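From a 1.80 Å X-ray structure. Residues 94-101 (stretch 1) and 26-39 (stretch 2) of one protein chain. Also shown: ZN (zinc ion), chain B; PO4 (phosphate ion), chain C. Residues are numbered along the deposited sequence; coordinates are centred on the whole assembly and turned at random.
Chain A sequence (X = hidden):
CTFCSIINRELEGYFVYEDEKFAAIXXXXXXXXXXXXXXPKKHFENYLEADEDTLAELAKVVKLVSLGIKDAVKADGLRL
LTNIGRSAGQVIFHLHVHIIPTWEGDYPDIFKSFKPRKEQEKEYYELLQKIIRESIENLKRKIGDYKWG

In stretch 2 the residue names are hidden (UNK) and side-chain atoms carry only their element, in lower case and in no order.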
ATOM      1  N   HIS A  94     -12.328   3.418  -7.546  1.00 24.84           N
ATOM      2  CA  HIS A  94     -12.979   2.770  -6.415  1.00 23.78           C
ATOM      3  C   HIS A  94     -11.758   2.222  -5.687  1.00 23.84           C
ATOM      4  O   HIS A  94     -11.054   1.363  -6.220  1.00 23.44           O
ATOM      5  CB  HIS A  94     -13.866   1.606  -6.867  1.00 24.33           C
ATOM      6  CG  HIS A  94     -14.514   0.863  -5.736  1.00 25.53           C
ATOM      7  ND1 HIS A  94     -15.881   0.811  -5.562  1.00 24.11           N
ATOM      8  CD2 HIS A  94     -13.981   0.141  -4.720  1.00 24.52           C
ATOM      9  CE1 HIS A  94     -16.164   0.092  -4.491  1.00 25.97           C
ATOM     10  NE2 HIS A  94     -15.028  -0.327  -3.960  1.00 24.17           N
ATOM     11  N   LEU A  95     -11.499   2.738  -4.491  1.00 22.10           N
ATOM     12  CA  LEU A  95     -10.343   2.328  -3.701  1.00 21.36           C
ATOM     13  C   LEU A  95     -10.083   0.830  -3.699  1.00 20.02           C
ATOM     14  O   LEU A  95     -10.939   0.038  -3.312  1.00 20.07           O
ATOM     15  CB  LEU A  95     -10.508   2.815  -2.254  1.00 21.28           C
ATOM     16  CG  LEU A  95      -9.520   2.322  -1.187  1.00 20.89           C
ATOM     17  CD1 LEU A  95      -8.081   2.586  -1.599  1.00 20.85           C
ATOM     18  CD2 LEU A  95      -9.839   3.026   0.125  1.00 21.69           C
ATOM     19  N   HIS A  96      -8.890   0.450  -4.142  1.00 20.07           N
ATOM     20  CA  HIS A  96      -8.506  -0.949  -4.147  1.00 19.77           C
ATOM     21  C   HIS A  96      -7.011  -1.074  -3.963  1.00 19.85           C
ATOM     22  O   HIS A  96      -6.241  -0.226  -4.422  1.00 19.82           O
ATOM     23  CB  HIS A  96      -8.930  -1.654  -5.439  1.00 20.10           C
ATOM     24  CG  HIS A  96      -8.373  -1.044  -6.688  1.00 20.82           C
ATOM     25  ND1 HIS A  96      -8.758   0.196  -7.148  1.00 22.59           N
ATOM     26  CD2 HIS A  96      -7.513  -1.537  -7.610  1.00 21.76           C
ATOM     27  CE1 HIS A  96      -8.163   0.439  -8.303  1.00 22.51           C
ATOM     28  NE2 HIS A  96      -7.403  -0.597  -8.606  1.00 21.64           N
ATOM     29  N   VAL A  97      -6.618  -2.135  -3.271  1.00 20.63           N
ATOM     30  CA  VAL A  97      -5.212  -2.414  -3.015  1.00 18.28           C
ATOM     31  C   VAL A  97      -4.812  -3.617  -3.848  1.00 18.88           C
ATOM     32  O   VAL A  97      -5.484  -4.647  -3.821  1.00 19.27           O
ATOM     33  CB  VAL A  97      -4.974  -2.747  -1.525  1.00 18.24           C
ATOM     34  CG1 VAL A  97      -3.524  -3.171  -1.305  1.00 18.76           C
ATOM     35  CG2 VAL A  97      -5.301  -1.529  -0.668  1.00 21.35           C
ATOM     36  N   HIS A  98      -3.725  -3.475  -4.598  1.00 18.13           N
ATOM     37  CA  HIS A  98      -3.221  -4.562  -5.427  1.00 19.71           C
ATOM     38  C   HIS A  98      -2.310  -5.462  -4.600  1.00 17.03           C
ATOM     39  O   HIS A  98      -1.503  -4.972  -3.818  1.00 18.61           O
ATOM     40  CB  HIS A  98      -2.364  -4.017  -6.577  1.00 18.64           C
ATOM     41  CG  HIS A  98      -3.114  -3.189  -7.571  1.00 20.40           C
ATOM     42  ND1 HIS A  98      -3.611  -3.711  -8.745  1.00 22.54           N
ATOM     43  CD2 HIS A  98      -3.407  -1.867  -7.592  1.00 22.17           C
ATOM     44  CE1 HIS A  98      -4.177  -2.745  -9.449  1.00 23.13           C
ATOM     45  NE2 HIS A  98      -4.067  -1.616  -8.771  1.00 21.92           N
ATOM     46  N   ILE A  99      -2.450  -6.775  -4.780  1.00 18.45           N
ATOM     47  CA  ILE A  99      -1.569  -7.743  -4.138  1.00 18.36           C
ATOM     48  C   ILE A  99      -1.025  -8.493  -5.349  1.00 19.78           C
ATOM     49  O   ILE A  99      -1.745  -9.264  -5.989  1.00 20.02           O
ATOM     50  CB  ILE A  99      -2.308  -8.742  -3.222  1.00 18.58           C
ATOM     51  CG1 ILE A  99      -3.002  -8.001  -2.078  1.00 20.42           C
ATOM     52  CG2 ILE A  99      -1.292  -9.730  -2.618  1.00 20.00           C
ATOM     53  CD1 ILE A  99      -3.843  -8.922  -1.173  1.00 22.15           C
ATOM     54  N   ILE A 100       0.240  -8.242  -5.666  1.00 20.55           N
ATOM     55  CA  ILE A 100       0.894  -8.844  -6.823  1.00 20.86           C
ATOM     56  C   ILE A 100       2.017  -9.782  -6.380  1.00 19.49           C
ATOM     57  O   ILE A 100       3.061  -9.338  -5.904  1.00 20.67           O
ATOM     58  CB  ILE A 100       1.477  -7.735  -7.732  1.00 21.39           C
ATOM     59  CG1 ILE A 100       0.355  -6.780  -8.152  1.00 23.85           C
ATOM     60  CG2 ILE A 100       2.144  -8.353  -8.962  1.00 22.60           C
ATOM     61  CD1 ILE A 100       0.836  -5.553  -8.925  1.00 25.38           C
ATOM     62  N   PRO A 101       1.811 -11.098  -6.529  1.00 21.15           N
ATOM     63  CA  PRO A 101       2.816 -12.092  -6.133  1.00 22.01           C
ATOM     64  C   PRO A 101       4.094 -12.075  -6.962  1.00 21.81           C
ATOM     65  O   PRO A 101       4.076 -11.777  -8.157  1.00 22.84           O
ATOM     66  CB  PRO A 101       2.071 -13.421  -6.286  1.00 22.47           C
ATOM     67  CG  PRO A 101       0.626 -13.040  -6.087  1.00 22.58           C
ATOM     68  CD  PRO A 101       0.544 -11.757  -6.887  1.00 21.00           C
ATOM     69  N   UNK A  26     -10.044 -11.561  -7.849  1.00 24.21           N
ATOM     70  CA  UNK A  26      -8.914 -11.786  -8.743  1.00 22.89           C
ATOM     71  C   UNK A  26      -8.923 -10.712  -9.821  1.00 22.29           C
ATOM     72  O   UNK A  26      -9.985 -10.343 -10.331  1.00 22.92           O
ATOM     73  c   UNK A  26      -9.005 -13.166  -9.412  1.00 24.10           C
ATOM     74  c   UNK A  26      -8.770 -14.397  -8.536  1.00 24.26           C
ATOM     75  c   UNK A  26      -8.966 -15.662  -9.364  1.00 23.46           C
ATOM     76  c   UNK A  26      -7.366 -14.354  -7.963  1.00 25.38           C
ATOM     77  N   UNK A  27      -7.742 -10.197 -10.153  1.00 22.08           N
ATOM     78  CA  UNK A  27      -7.627  -9.177 -11.192  1.00 23.25           C
ATOM     79  C   UNK A  27      -7.930  -9.870 -12.517  1.00 24.11           C
ATOM     80  O   UNK A  27      -7.421 -10.964 -12.777  1.00 23.77           O
ATOM     81  o   UNK A  27      -6.381  -7.460 -13.304  1.00 32.93           O
ATOM     82  c   UNK A  27      -6.082  -7.369 -12.096  1.00 28.22           C
ATOM     83  o   UNK A  27      -5.683  -6.307 -11.579  1.00 31.78           O
ATOM     84  c   UNK A  27      -6.205  -8.604 -11.212  1.00 24.52           C
ATOM     85  N   UNK A  28      -8.763  -9.251 -13.349  1.00 24.36           N
ATOM     86  CA  UNK A  28      -9.115  -9.849 -14.635  1.00 24.77           C
ATOM     87  C   UNK A  28      -7.945  -9.881 -15.624  1.00 25.86           C
ATOM     88  O   UNK A  28      -7.864 -10.778 -16.460  1.00 25.96           O
ATOM     89  c   UNK A  28     -12.371  -9.522 -18.521  1.00 27.09           C
ATOM     90  c   UNK A  28     -11.980  -8.971 -17.155  1.00 27.11           C
ATOM     91  c   UNK A  28     -10.744  -9.683 -16.612  1.00 25.59           C
ATOM     92  c   UNK A  28     -10.301  -9.108 -15.265  1.00 26.44           C
ATOM     93  n   UNK A  28     -13.606  -8.892 -19.069  1.00 30.28           N
ATOM     94  N   UNK A  29      -7.046  -8.906 -15.530  1.00 24.95           N
ATOM     95  CA  UNK A  29      -5.880  -8.834 -16.417  1.00 25.76           C
ATOM     96  C   UNK A  29      -4.647  -8.806 -15.510  1.00 25.64           C
ATOM     97  O   UNK A  29      -3.908  -7.821 -15.474  1.00 25.79           O
ATOM     98  c   UNK A  29      -8.640  -7.755 -19.957  1.00 29.88           C
ATOM     99  c   UNK A  29      -8.279  -6.593 -17.466  1.00 27.88           C
ATOM    100  c   UNK A  29      -9.647  -6.983 -19.399  1.00 30.29           C
ATOM    101  o   UNK A  29     -10.823  -6.774 -20.088  1.00 31.87           O
ATOM    102  c   UNK A  29      -9.475  -6.402 -18.154  1.00 28.44           C
ATOM    103  c   UNK A  29      -7.247  -7.360 -18.007  1.00 27.47           C
ATOM    104  c   UNK A  29      -7.445  -7.939 -19.259  1.00 27.91           C
ATOM    105  c   UNK A  29      -5.944  -7.550 -17.251  1.00 26.50           C
ATOM    106  N   UNK A  30      -4.401  -9.906 -14.784  1.00 25.96           N
ATOM    107  CA  UNK A  30      -3.279 -10.046 -13.847  1.00 26.55           C
ATOM    108  C   UNK A  30      -1.866  -9.774 -14.339  1.00 26.29           C
ATOM    109  O   UNK A  30      -1.465 -10.228 -15.409  1.00 25.12           O
ATOM    110  c   UNK A  30      -5.031 -11.217 -15.025  1.00 25.46           C
ATOM    111  c   UNK A  30      -3.437 -11.477 -13.340  1.00 25.18           C
ATOM    112  c   UNK A  30      -3.975 -12.182 -14.527  1.00 25.44           C
ATOM    113  N   UNK A  31      -1.119  -9.033 -13.528  1.00 26.65           N
ATOM    114  CA  UNK A  31       0.274  -8.714 -13.821  1.00 27.75           C
ATOM    115  C   UNK A  31       1.087  -9.980 -13.575  1.00 28.95           C
ATOM    116  O   UNK A  31       2.066 -10.257 -14.269  1.00 27.59           O
ATOM    117  c   UNK A  31       2.307  -7.516 -12.942  1.00 32.02           C
ATOM    118  c   UNK A  31       0.788  -7.591 -12.894  1.00 29.11           C
ATOM    119  c   UNK A  31       0.179  -6.265 -13.314  1.00 30.94           C
ATOM    120  N   UNK A  32       0.674 -10.742 -12.567  1.00 27.58           N
ATOM    121  CA  UNK A  32       1.341 -11.990 -12.224  1.00 27.44           C
ATOM    122  C   UNK A  32       0.290 -12.965 -11.712  1.00 27.76           C
ATOM    123  O   UNK A  32      -0.830 -12.573 -11.373  1.00 24.62           O
ATOM    124  o   UNK A  32       1.828 -11.467  -9.894  1.00 26.14           O
ATOM    125  c   UNK A  32       2.412 -11.760 -11.152  1.00 26.69           C
ATOM    126  N   UNK A  33       0.653 -14.239 -11.660  1.00 26.42           N
ATOM    127  CA  UNK A  33      -0.262 -15.274 -11.206  1.00 27.65           C
ATOM    128  C   UNK A  33      -0.763 -15.027  -9.783  1.00 26.82           C
ATOM    129  O   UNK A  33       0.028 -14.919  -8.846  1.00 27.01           O
ATOM    130  c   UNK A  33       0.236 -18.581  -9.756  1.00 34.10           C
ATOM    131  c   UNK A  33       0.433 -16.637 -11.285  1.00 29.98           C
ATOM    132  c   UNK A  33      -0.418 -17.849 -10.912  1.00 32.49           C
ATOM    133  c   UNK A  33      -0.565 -18.771 -12.121  1.00 34.58           C
ATOM    134  N   UNK A  34      -2.081 -14.932  -9.628  1.00 26.08           N
ATOM    135  CA  UNK A  34      -2.654 -14.704  -8.311  1.00 24.99           C
ATOM    136  C   UNK A  34      -2.915 -13.243  -7.975  1.00 24.51           C
ATOM    137  O   UNK A  34      -3.376 -12.937  -6.877  1.00 23.61           O
ATOM    138  N   UNK A  35      -2.617 -12.347  -8.916  1.00 22.04           N
ATOM    139  CA  UNK A  35      -2.830 -10.909  -8.729  1.00 22.18           C
ATOM    140  C   UNK A  35      -4.272 -10.705  -8.260  1.00 22.01           C
ATOM    141  O   UNK A  35      -5.221 -11.111  -8.933  1.00 21.87           O
ATOM    142  c   UNK A  35      -3.037  -7.862  -8.984  1.00 22.89           C
ATOM    143  c   UNK A  35      -2.577 -10.187 -10.062  1.00 23.14           C
ATOM    144  c   UNK A  35      -2.669  -8.693  -9.989  1.00 24.08           C
ATOM    145  n   UNK A  35      -2.974  -6.578  -9.474  1.00 23.95           N
ATOM    146  c   UNK A  35      -2.579  -6.620 -10.735  1.00 23.96           C
ATOM    147  n   UNK A  35      -2.388  -7.884 -11.069  1.00 25.71           N
ATOM    148  N   UNK A  36      -4.423 -10.072  -7.100  1.00 21.59           N
ATOM    149  CA  UNK A  36      -5.733  -9.846  -6.502  1.00 21.17           C
ATOM    150  C   UNK A  36      -5.926  -8.405  -6.052  1.00 22.31           C
ATOM    151  O   UNK A  36      -4.960  -7.701  -5.757  1.00 20.71           O
ATOM    152  o   UNK A  36      -5.920 -12.138  -5.745  1.00 24.16           O
ATOM    153  c   UNK A  36      -5.914 -10.784  -5.286  1.00 23.54           C
ATOM    154  c   UNK A  36      -7.216 -10.489  -4.538  1.00 23.60           C
ATOM    155  N   UNK A  37      -7.184  -7.973  -6.012  1.00 22.01           N
ATOM    156  CA  UNK A  37      -7.521  -6.624  -5.587  1.00 23.91           C
ATOM    157  C   UNK A  37      -8.379  -6.712  -4.328  1.00 23.64           C
ATOM    158  O   UNK A  37      -9.355  -7.456  -4.291  1.00 24.08           O
ATOM    159  c   UNK A  37      -8.296  -5.913  -6.695  1.00 25.81           C
ATOM    160  c   UNK A  37      -8.541  -5.731  -9.179  1.00 32.50           C
ATOM    161  c   UNK A  37      -7.608  -6.090  -8.051  1.00 29.16           C
ATOM    162  c   UNK A  37      -6.340  -5.248  -8.077  1.00 28.03           C
ATOM    163  N   UNK A  38      -7.999  -5.968  -3.295  1.00 22.35           N
ATOM    164  CA  UNK A  38      -8.755  -5.962  -2.049  1.00 22.55           C
ATOM    165  C   UNK A  38      -9.496  -4.641  -2.025  1.00 22.62           C
ATOM    166  O   UNK A  38      -8.897  -3.579  -2.202  1.00 21.08           O
ATOM    167  c   UNK A  38      -7.836  -6.056  -0.818  1.00 21.61           C
ATOM    168  c   UNK A  38      -8.679  -6.086   0.454  1.00 23.89           C
ATOM    169  c   UNK A  38      -6.974  -7.308  -0.911  1.00 23.18           C
ATOM    170  N   UNK A  39     -10.803  -4.700  -1.807  1.00 23.08           N
ATOM    171  CA  UNK A  39     -11.592  -3.484  -1.821  1.00 24.01           C
ATOM    172  C   UNK A  39     -12.641  -3.354  -0.732  1.00 24.88           C
ATOM    173  O   UNK A  39     -13.159  -4.353  -0.222  1.00 24.27           O
ATOM    174  c   UNK A  39     -14.403  -4.338  -4.377  1.00 30.92           C
ATOM    175  c   UNK A  39     -13.429  -4.469  -3.223  1.00 28.05           C
ATOM    176  c   UNK A  39     -11.442  -3.467  -4.338  1.00 25.90           C
ATOM    177  c   UNK A  39     -12.378  -3.354  -3.146  1.00 26.20           C
TER
HETATM  178 ZN    ZN B 201     -17.396   1.665  -6.734  1.00 27.41          ZN
HETATM  179  P   PO4 C 202      -5.478   0.934 -10.731  1.00 22.25           P
HETATM  180  O1  PO4 C 202      -5.969  -0.465 -10.712  1.00 22.31           O
HETATM  181  O2  PO4 C 202      -4.649   1.193  -9.527  1.00 22.88           O
HETATM  182  O3  PO4 C 202      -4.653   1.146 -11.958  1.00 21.41           O
HETATM  183  O4  PO4 C 202      -6.638   1.867 -10.744  1.00 21.92           O

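Position 26 carries four carbons forked at the second and stays clear of stretch 1: Leu 26. Position 27 has two carbons, the second bearing two oxygens, one of which accepts a hydrogen bond from the backbone N of position 29: Asp 27. Four carbons in a row ending in nitrogen, extended and exposed, make position 28 Lys 28. One carbon and a six-carbon ring bearing oxygen, also remote, make 29 Tyr 29. At 30 three carbons close onto the backbone N: Pro 30.

Position 31 has one carbon carrying two more, and one of these lies 4.1 Å from Ile 100 CG2. With no polar atom, it is Val 31. Position 32 has one carbon and one oxygen; that oxygen donates a hydrogen bond to Pro 101 O at 2.9 Å, so it is Ser 32. Position 33 has four carbons forked at the second, its CA-to-CB bond pointing away from stretch 1: Leu 33, whose O nevertheless packs 3.4 Å from Pro 101 CG.

Position 34 has no side-chain atoms. Its phi of 94° would jam a CB against the preceding carbonyl, and that CB would also sit 3.5 Å from Pro 101 CG: Gly 34, inside a type II turn.

Position 35 bears a five-membered ring with two nitrogens, which is His 35. Its NE2 is hydrogen-bonded to His 98 ND1 at 3.0 Å, its ND1 accepts from Val 31 N, and Ile 100 CG1 lies over its ring face, 3.7 Å from the centroid.

Position 36 has one carbon carrying an oxygen and a carbon; the oxygen donates to Gly 34 O, so it is Thr 36. At 37, four carbons fork at the second, and one tip comes 3.2 Å from His 98 ND1: Leu 37. Position 38 has one carbon carrying two, one of them 3.5 Å from Ile 99 CD1: Val 38. Position 39 forks at its first carbon, with one arm two carbons long; the short arm lies 3.3 Å from His 96 CB, and the long one reaches 4.1 Å from His 94 NE2: Ile 39.

The contact rests on antiparallel pairing. Val 97 and Val 38 exchange two backbone hydrogen bonds, each 2.9 Å from N to O; Ile 99 and Thr 36 form a second such pair, Ile 99 N to Thr 36 O at 2.8 Å and Thr 36 N to Ile 99 O at 3.0 Å, with their side chains on that same face. His 98 and Leu 37 occupy the other face, where His 98 NE2 donates to phosphate O2 at 3.0 Å while its ND1 meets His 35. Backbone bonds run through the register; beyond it, Ser 32 OG donates to Pro 101 O.

Stretch 2, residues 26-39: LDKYPVSLGHTLVI
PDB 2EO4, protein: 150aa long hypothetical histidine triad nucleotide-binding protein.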